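Local coordinates for protein Phosphoglucosamine/phosphogalactosamine mutase (Sulfolobus tokodaii, PDB 2F7L) that interconverts the 6-phosphates and 1-phosphates of glucosamine and galactosamine, a step in making UDP-N-acetylglucosamine and UDP-N-acetylgalactosamine, and uses one magnesium ion per subunit, at residues G72-P75 and T76-Q80; Q80-V83 and K84-Y88; R150-S153 and T154-G158. All coordinates share one frame; numbering follows the deposited sequence.

Overall arrangement
From the N terminus, contact 1 comes first, where strand 67-73 turns into helix 76-86. Contact 2 follows on the same helix and runs on to Tyr-88. Contacts 1 and 2 overlap at Gln-80; contact 3 follows separately, further along the chain, at the start of helix 151-160. All three are local, so none closes a long loop, and none nests in or crosses another. In space they gather: the centres of contacts 1 and 2, of contacts 1 and 3 and of contacts 2 and 3 are each about 10 Å apart. Tyr-155 meets Pro-77 and Ala-78 of contact 1, and Thr-154 meets Tyr-81 of contact 2. Together they join the strand 67-73/helix 76-86 unit to helix 151-160.

Contact 1. Residues G72-P75 and T76-Q80; sequences GMAP and TPALQ
Pro-75 O accepts the backbone N-H of Leu-79, with Leu-79 N to Pro-75 O at 3.0 Å. The bond is fairly straight, 160° at the hydrogen, and lies in the carbonyl plane. Pro-75 is the N-cap of helix 76-86, so this bond locks the first turn. Pro-77 follows within that turn, where a missing N-H costs no helical bond. Pro-77 CD sits 3.6 Å from Pro-75 CB. Another atom of the ring, Pro-75 CD, meets Ala-78 CB at 3.9 Å. Ala-74, just past the strand, points its CB toward the helix. Ala-74 CB lies 4.1 Å from Ala-78 CB and 4.0 Å from Leu-79 CD1. The second leucine branch, Leu-79 CD2, comes to 3.6 Å from Ala-74 O. Thr-76 turns its hydroxyl out of the contact. Its OG1 stands beside its own backbone N (chi1 -65°) and bonds to Asp-243 OD1, and the two residues are also joined by a backbone hydrogen bond. That aspartate is a magnesium ligand by similarity. Thr-76 thus holds Asp-243 by hydroxyl and backbone, and the start of the helix is tied to the probable magnesium site.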
loop_
_atom_site.group_PDB
_atom_site.type_symbol
_atom_site.label_atom_id
_atom_site.label_comp_id
_atom_site.label_asym_id
_atom_site.label_seq_id
_atom_site.Cartn_x
_atom_site.Cartn_y
_atom_site.Cartn_z
ATOM N N GLY A 72 11.244 -17.108 -2.739
ATOM C CA GLY A 72 10.025 -17.696 -2.196
ATOM C C GLY A 72 8.889 -16.733 -1.855
ATOM O O GLY A 72 8.776 -15.647 -2.433
ATOM N N MET A 73 8.035 -17.130 -0.913
ATOM C CA MET A 73 6.903 -16.305 -0.490
ATOM C C MET A 73 7.240 -15.252 0.567
ATOM O O MET A 73 7.855 -15.566 1.586
ATOM C CB MET A 73 5.782 -17.173 0.066
ATOM C CG MET A 73 5.129 -18.073 -0.927
ATOM S SD MET A 73 3.699 -18.873 -0.160
ATOM C CE MET A 73 4.557 -20.401 0.461
ATOM N N ALA A 74 6.814 -14.011 0.347
ATOM C CA ALA A 74 7.095 -12.983 1.331
ATOM C C ALA A 74 6.299 -11.726 1.099
ATOM O O ALA A 74 5.723 -11.544 0.042
ATOM C CB ALA A 74 8.585 -12.646 1.307
ATOM N N PRO A 75 6.195 -10.870 2.118
ATOM C CA PRO A 75 5.457 -9.626 1.909
ATOM C C PRO A 75 6.244 -8.851 0.828
ATOM O O PRO A 75 7.466 -9.041 0.683
ATOM C CB PRO A 75 5.544 -8.954 3.282
ATOM C CG PRO A 75 5.466 -10.082 4.193
ATOM C CD PRO A 75 6.351 -11.141 3.559
ATOM N N THR A 76 5.559 -7.997 0.066
ATOM C CA THR A 76 6.243 -7.211 -0.968
ATOM C C THR A 76 7.273 -6.267 -0.340
ATOM O O THR A 76 8.387 -6.152 -0.849
ATOM C CB THR A 76 5.234 -6.433 -1.854
ATOM O OG1 THR A 76 4.446 -7.376 -2.588
ATOM C CG2 THR A 76 5.946 -5.539 -2.843
ATOM N N PRO A 77 6.919 -5.592 0.772
ATOM C CA PRO A 77 7.877 -4.692 1.423
ATOM C C PRO A 77 9.161 -5.496 1.729
ATOM O O PRO A 77 10.278 -4.958 1.644
ATOM C CB PRO A 77 7.177 -4.293 2.729
ATOM C CG PRO A 77 5.756 -4.562 2.509
ATOM C CD PRO A 77 5.714 -5.762 1.603
ATOM N N ALA A 78 8.980 -6.767 2.103
ATOM C CA ALA A 78 10.089 -7.667 2.411
ATOM C C ALA A 78 10.972 -7.950 1.189
ATOM O O ALA A 78 12.201 -7.845 1.260
ATOM C CB ALA A 78 9.557 -8.975 2.963
ATOM N N LEU A 79 10.342 -8.336 0.076
ATOM C CA LEU A 79 11.059 -8.615 -1.162
ATOM C C LEU A 79 11.765 -7.328 -1.589
ATOM O O LEU A 79 12.941 -7.326 -1.916
ATOM C CB LEU A 79 10.074 -9.032 -2.256
ATOM C CG LEU A 79 9.750 -10.482 -2.636
ATOM C CD1 LEU A 79 10.638 -11.417 -1.880
ATOM C CD2 LEU A 79 8.266 -10.777 -2.385
ATOM N N GLN A 80 11.030 -6.231 -1.591
ATOM C CA GLN A 80 11.594 -4.958 -1.979
ATOM C C GLN A 80 12.772 -4.600 -1.094
ATOM O O GLN A 80 13.821 -4.158 -1.576
ATOM C CB GLN A 80 10.534 -3.867 -1.884
ATOM C CG GLN A 80 9.421 -4.028 -2.878
ATOM C CD GLN A 80 8.299 -3.064 -2.623
ATOM O OE1 GLN A 80 7.681 -3.085 -1.548
ATOM N NE2 GLN A 80 8.023 -2.205 -3.599
#

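Contact 2. Residues Q80-V83 and K84-Y88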
loop_
_atom_site.group_PDB
_atom_site.type_symbol
_atom_site.label_atom_id
_atom_site.label_comp_id
_atom_site.label_asym_id
_atom_site.label_seq_id
_atom_site.Cartn_x
_atom_site.Cartn_y
_atom_site.Cartn_z
ATOM N N GLN A 80 11.030 -6.231 -1.591
ATOM C CA GLN A 80 11.594 -4.958 -1.979
ATOM C C GLN A 80 12.772 -4.600 -1.094
ATOM O O GLN A 80 13.821 -4.158 -1.576
ATOM C CB GLN A 80 10.534 -3.867 -1.884
ATOM C CG GLN A 80 9.421 -4.028 -2.878
ATOM C CD GLN A 80 8.299 -3.064 -2.623
ATOM O OE1 GLN A 80 7.681 -3.085 -1.548
ATOM N NE2 GLN A 80 8.023 -2.205 -3.599
ATOM N N TYR A 81 12.586 -4.780 0.210
ATOM C CA TYR A 81 13.637 -4.475 1.162
ATOM C C TYR A 81 14.888 -5.302 0.819
ATOM O O TYR A 81 16.034 -4.837 0.952
ATOM C CB TYR A 81 13.169 -4.782 2.587
ATOM C CG TYR A 81 14.182 -4.327 3.603
ATOM C CD1 TYR A 81 14.407 -2.964 3.823
ATOM C CD2 TYR A 81 14.987 -5.262 4.279
ATOM C CE1 TYR A 81 15.402 -2.547 4.678
ATOM C CE2 TYR A 81 15.978 -4.859 5.139
ATOM C CZ TYR A 81 16.182 -3.503 5.342
ATOM O OH TYR A 81 17.120 -3.097 6.258
ATOM N N ALA A 82 14.653 -6.535 0.376
ATOM C CA ALA A 82 15.731 -7.419 -0.018
ATOM C C ALA A 82 16.484 -6.823 -1.215
ATOM O O ALA A 82 17.710 -6.666 -1.169
ATOM C CB ALA A 82 15.183 -8.780 -0.362
ATOM N N VAL A 83 15.774 -6.468 -2.279
ATOM C CA VAL A 83 16.470 -5.902 -3.425
ATOM C C VAL A 83 17.132 -4.582 -3.039
ATOM O O VAL A 83 18.222 -4.246 -3.517
ATOM C CB VAL A 83 15.520 -5.704 -4.633
ATOM C CG1 VAL A 83 14.252 -5.111 -4.176
ATOM C CG2 VAL A 83 16.167 -4.815 -5.676
ATOM N N LYS A 84 16.482 -3.842 -2.157
ATOM C CA LYS A 84 17.025 -2.575 -1.693
ATOM C C LYS A 84 18.371 -2.727 -0.963
ATOM O O LYS A 84 19.336 -2.042 -1.274
ATOM C CB LYS A 84 16.023 -1.894 -0.747
ATOM C CG LYS A 84 16.516 -0.615 -0.103
ATOM C CD LYS A 84 15.518 -0.093 0.922
ATOM C CE LYS A 84 16.146 0.913 1.880
ATOM N NZ LYS A 84 16.663 2.129 1.183
ATOM N N THR A 85 18.454 -3.636 -0.006
ATOM C CA THR A 85 19.683 -3.733 0.755
ATOM C C THR A 85 20.553 -4.954 0.517
ATOM O O THR A 85 21.667 -5.033 1.053
ATOM C CB THR A 85 19.385 -3.682 2.267
ATOM O OG1 THR A 85 18.977 -4.981 2.710
ATOM C CG2 THR A 85 18.251 -2.679 2.580
ATOM N N LEU A 86 20.070 -5.910 -0.269
ATOM C CA LEU A 86 20.846 -7.116 -0.489
ATOM C C LEU A 86 21.702 -7.112 -1.744
ATOM O O LEU A 86 22.381 -8.091 -2.032
ATOM C CB LEU A 86 19.911 -8.325 -0.451
ATOM C CG LEU A 86 20.103 -9.282 0.735
ATOM C CD1 LEU A 86 20.576 -8.559 1.943
ATOM C CD2 LEU A 86 18.811 -9.998 1.027
ATOM N N GLY A 87 21.674 -6.003 -2.478
ATOM C CA GLY A 87 22.478 -5.870 -3.689
ATOM C C GLY A 87 21.846 -6.141 -5.045
ATOM O O GLY A 87 22.492 -5.994 -6.063
ATOM N N TYR A 88 20.581 -6.528 -5.092
ATOM C CA TYR A 88 19.962 -6.834 -6.377
ATOM C C TYR A 88 19.821 -5.671 -7.344
ATOM O O TYR A 88 19.816 -4.512 -6.954
ATOM C CB TYR A 88 18.609 -7.486 -6.138
ATOM C CG TYR A 88 18.760 -8.860 -5.533
ATOM C CD1 TYR A 88 19.119 -9.958 -6.323
ATOM C CD2 TYR A 88 18.572 -9.061 -4.163
ATOM C CE1 TYR A 88 19.284 -11.210 -5.772
ATOM C CE2 TYR A 88 18.734 -10.312 -3.595
ATOM C CZ TYR A 88 19.095 -11.382 -4.405
ATOM O OH TYR A 88 19.307 -12.605 -3.829
#
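Tyr-88 folds back on Val-83 at the tightly packed end of this contact. Tyr-88 CB lies 3.6 Å from Val-83 CG2, and the two side chains cross obliquely. The Tyr-88 ring is turned edge-on to the helix. Val-83 CA and Ala-82 O lie near its plane, with Tyr-88 CD2 3.9 Å from Val-83 CA. Gly-87, with a positive phi, makes the turn that brings the tyrosine back. Beside this, Leu-86 CD2 meets Ala-82 CB at 4.1 Å.

The Tyr-81 side is more open, and Thr-85 there is exposed. Tyr-81 has its CG anti to the backbone N (chi1 -173°), which swings the ring along the helix to Thr-85. Thr-85 CG2 lies over one face of the Tyr-81 ring, 3.8 Å from its centroid and 25° off the normal. This is a CH-pi contact, offset toward the rim. Lys-84 CD approaches the ring obliquely, 4.2 Å from Tyr-81 CD1. Tyr-81 O accepts Thr-85 N at 2.9 Å, and the donor is tilted 26° from the carbonyl plane. Thr-85 OG1 adds only a weak bond to the same oxygen, Tyr-81 O, at 3.4 Å. The Tyr-81 ring also stacks with His-336 and touches Thr-154. With an alanine in place of Tyr-81, the methyl of Thr-85 would probably lose the ring face it rests on, and His-336 would be left without its stacking partner.

The chemistry differs at the two ends. Ala-82 and Tyr-88 pack on Leu-41 of strand 39-44, and the hydroxyl of Tyr-88 is held by Glu-148. The side nearer solvent relies on an aromatic face, one sound backbone bond and one weak hydroxyl bond.

Contact 3. Residues R150-S153 and T154-G158; sequences RVIS and TYVNG
Ile-152 and Val-156 stand one turn apart, with Ile-152 CG2 and Val-156 CG2 4.3 Å from each other, in loose contact. The backbone bond beneath them is well formed. Val-156 N reaches Ile-152 O at 2.9 Å, nearly in line with the carbonyl, with a C=O...donor angle of 176°. Val-156 CG2 stands beside its own backbone N, and CG1 is anti to that N (chi1 172°). This turns CG2 back toward the preceding turn, where Val-156 CG2 also lies 3.6 Å from Ile-152 O.

Tyr-155 is oriented differently. Its CB lies close to the carbonyl oxygens of the turn before, with Tyr-155 CB 3.1 Å from Val-151 O. With CG anti to the backbone N (chi1 180°), the ring is carried off the contact. The far end of the ring bonds weakly, through OH, to Asp-341. Tyr-155 N is bonded to Val-151 O at 2.9 Å.

On another side of the helix, Thr-154 brings its hydroxyl to Arg-150. Bonds to Arg-150 O are modelled from both the backbone N and OG1 of Thr-154, but the position of that carbonyl oxygen is doubtful. The arginine side chain runs away from the helix. Ser-153 and Asn-157 form the more open side. Asn-157 N gives only a weak bond to Ser-153 O, at 3.3 Å.

The side chains of residues 150-158 reach several neighbours. Val-151 lies on Leu-79 and Tyr-155 on Pro-77 and Ala-78, three residues of helix 76-86. Val-151 and Ile-152 also touch Ala-74, just after strand 67-73. Val-156 meets Leu-190 and Val-191. Helix 151-160 therefore touches helix 76-86 through Val-151 and Tyr-155, and helix 188-194 through Val-156.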
loop_
_atom_site.group_PDB
_atom_site.type_symbol
_atom_site.label_atom_id
_atom_site.label_comp_id
_atom_site.label_asym_id
_atom_site.label_seq_id
_atom_site.Cartn_x
_atom_site.Cartn_y
_atom_site.Cartn_z
ATOM N N ARG A 150 17.527 -15.020 2.557
ATOM C CA ARG A 150 17.654 -13.991 3.581
ATOM C C ARG A 150 16.535 -12.985 3.640
ATOM O O ARG A 150 16.498 -12.185 4.569
ATOM C CB ARG A 150 18.947 -13.214 3.388
ATOM C CG ARG A 150 20.171 -14.078 3.361
ATOM C CD ARG A 150 21.377 -13.286 2.962
ATOM N NE ARG A 150 21.368 -12.871 1.566
ATOM C CZ ARG A 150 22.310 -12.090 1.051
ATOM N NH1 ARG A 150 23.289 -11.677 1.838
ATOM N NH2 ARG A 150 22.283 -11.701 -0.220
ATOM N N VAL A 151 15.618 -13.024 2.676
ATOM C CA VAL A 151 14.545 -12.039 2.619
ATOM C C VAL A 151 13.686 -11.819 3.891
ATOM O O VAL A 151 13.655 -10.702 4.414
ATOM C CB VAL A 151 13.682 -12.270 1.329
ATOM C CG1 VAL A 151 13.913 -13.664 0.819
ATOM C CG2 VAL A 151 12.226 -12.006 1.591
ATOM N N ILE A 152 13.009 -12.836 4.410
ATOM C CA ILE A 152 12.218 -12.611 5.620
ATOM C C ILE A 152 13.152 -12.213 6.782
ATOM O O ILE A 152 13.002 -11.134 7.371
ATOM C CB ILE A 152 11.434 -13.873 6.066
ATOM C CG1 ILE A 152 10.498 -14.363 4.954
ATOM C CG2 ILE A 152 10.638 -13.559 7.313
ATOM C CD1 ILE A 152 9.297 -13.537 4.739
ATOM N N SER A 153 14.111 -13.077 7.106
ATOM C CA SER A 153 15.031 -12.784 8.204
ATOM C C SER A 153 15.638 -11.401 8.084
ATOM O O SER A 153 15.675 -10.674 9.078
ATOM C CB SER A 153 16.170 -13.816 8.296
ATOM O OG SER A 153 17.272 -13.485 7.451
ATOM N N THR A 154 16.107 -11.025 6.892
ATOM C CA THR A 154 16.712 -9.707 6.700
ATOM C C THR A 154 15.690 -8.602 6.971
ATOM O O THR A 154 16.008 -7.573 7.564
ATOM C CB THR A 154 17.242 -9.524 5.253
ATOM O OG1 THR A 154 18.178 -10.558 4.954
ATOM C CG2 THR A 154 17.929 -8.196 5.083
ATOM N N TYR A 155 14.459 -8.837 6.538
ATOM C CA TYR A 155 13.363 -7.890 6.684
ATOM C C TYR A 155 13.027 -7.624 8.141
ATOM O O TYR A 155 13.021 -6.474 8.583
ATOM C CB TYR A 155 12.145 -8.448 5.946
ATOM C CG TYR A 155 10.883 -7.623 5.968
ATOM C CD1 TYR A 155 10.825 -6.375 5.356
ATOM C CD2 TYR A 155 9.715 -8.138 6.531
ATOM C CE1 TYR A 155 9.625 -5.655 5.298
ATOM C CE2 TYR A 155 8.520 -7.450 6.488
ATOM C CZ TYR A 155 8.468 -6.204 5.864
ATOM O OH TYR A 155 7.250 -5.533 5.783
ATOM N N VAL A 156 12.745 -8.686 8.889
ATOM C CA VAL A 156 12.393 -8.533 10.294
ATOM C C VAL A 156 13.426 -7.741 11.079
ATOM O O VAL A 156 13.085 -6.769 11.756
ATOM C CB VAL A 156 12.201 -9.880 10.967
ATOM C CG1 VAL A 156 12.037 -9.687 12.465
ATOM C CG2 VAL A 156 10.985 -10.576 10.360
ATOM N N ASN A 157 14.682 -8.157 10.976
ATOM C CA ASN A 157 15.767 -7.487 11.672
ATOM C C ASN A 157 15.825 -6.029 11.271
ATOM O O ASN A 157 16.028 -5.144 12.106
ATOM C CB ASN A 157 17.085 -8.147 11.323
ATOM C CG ASN A 157 17.087 -9.633 11.628
ATOM O OD1 ASN A 157 17.731 -10.413 10.914
ATOM N ND2 ASN A 157 16.383 -10.039 12.697
ATOM N N GLY A 158 15.661 -5.784 9.979
ATOM C CA GLY A 158 15.685 -4.420 9.500
ATOM C C GLY A 158 14.614 -3.622 10.212
ATOM O O GLY A 158 14.868 -2.519 10.673
#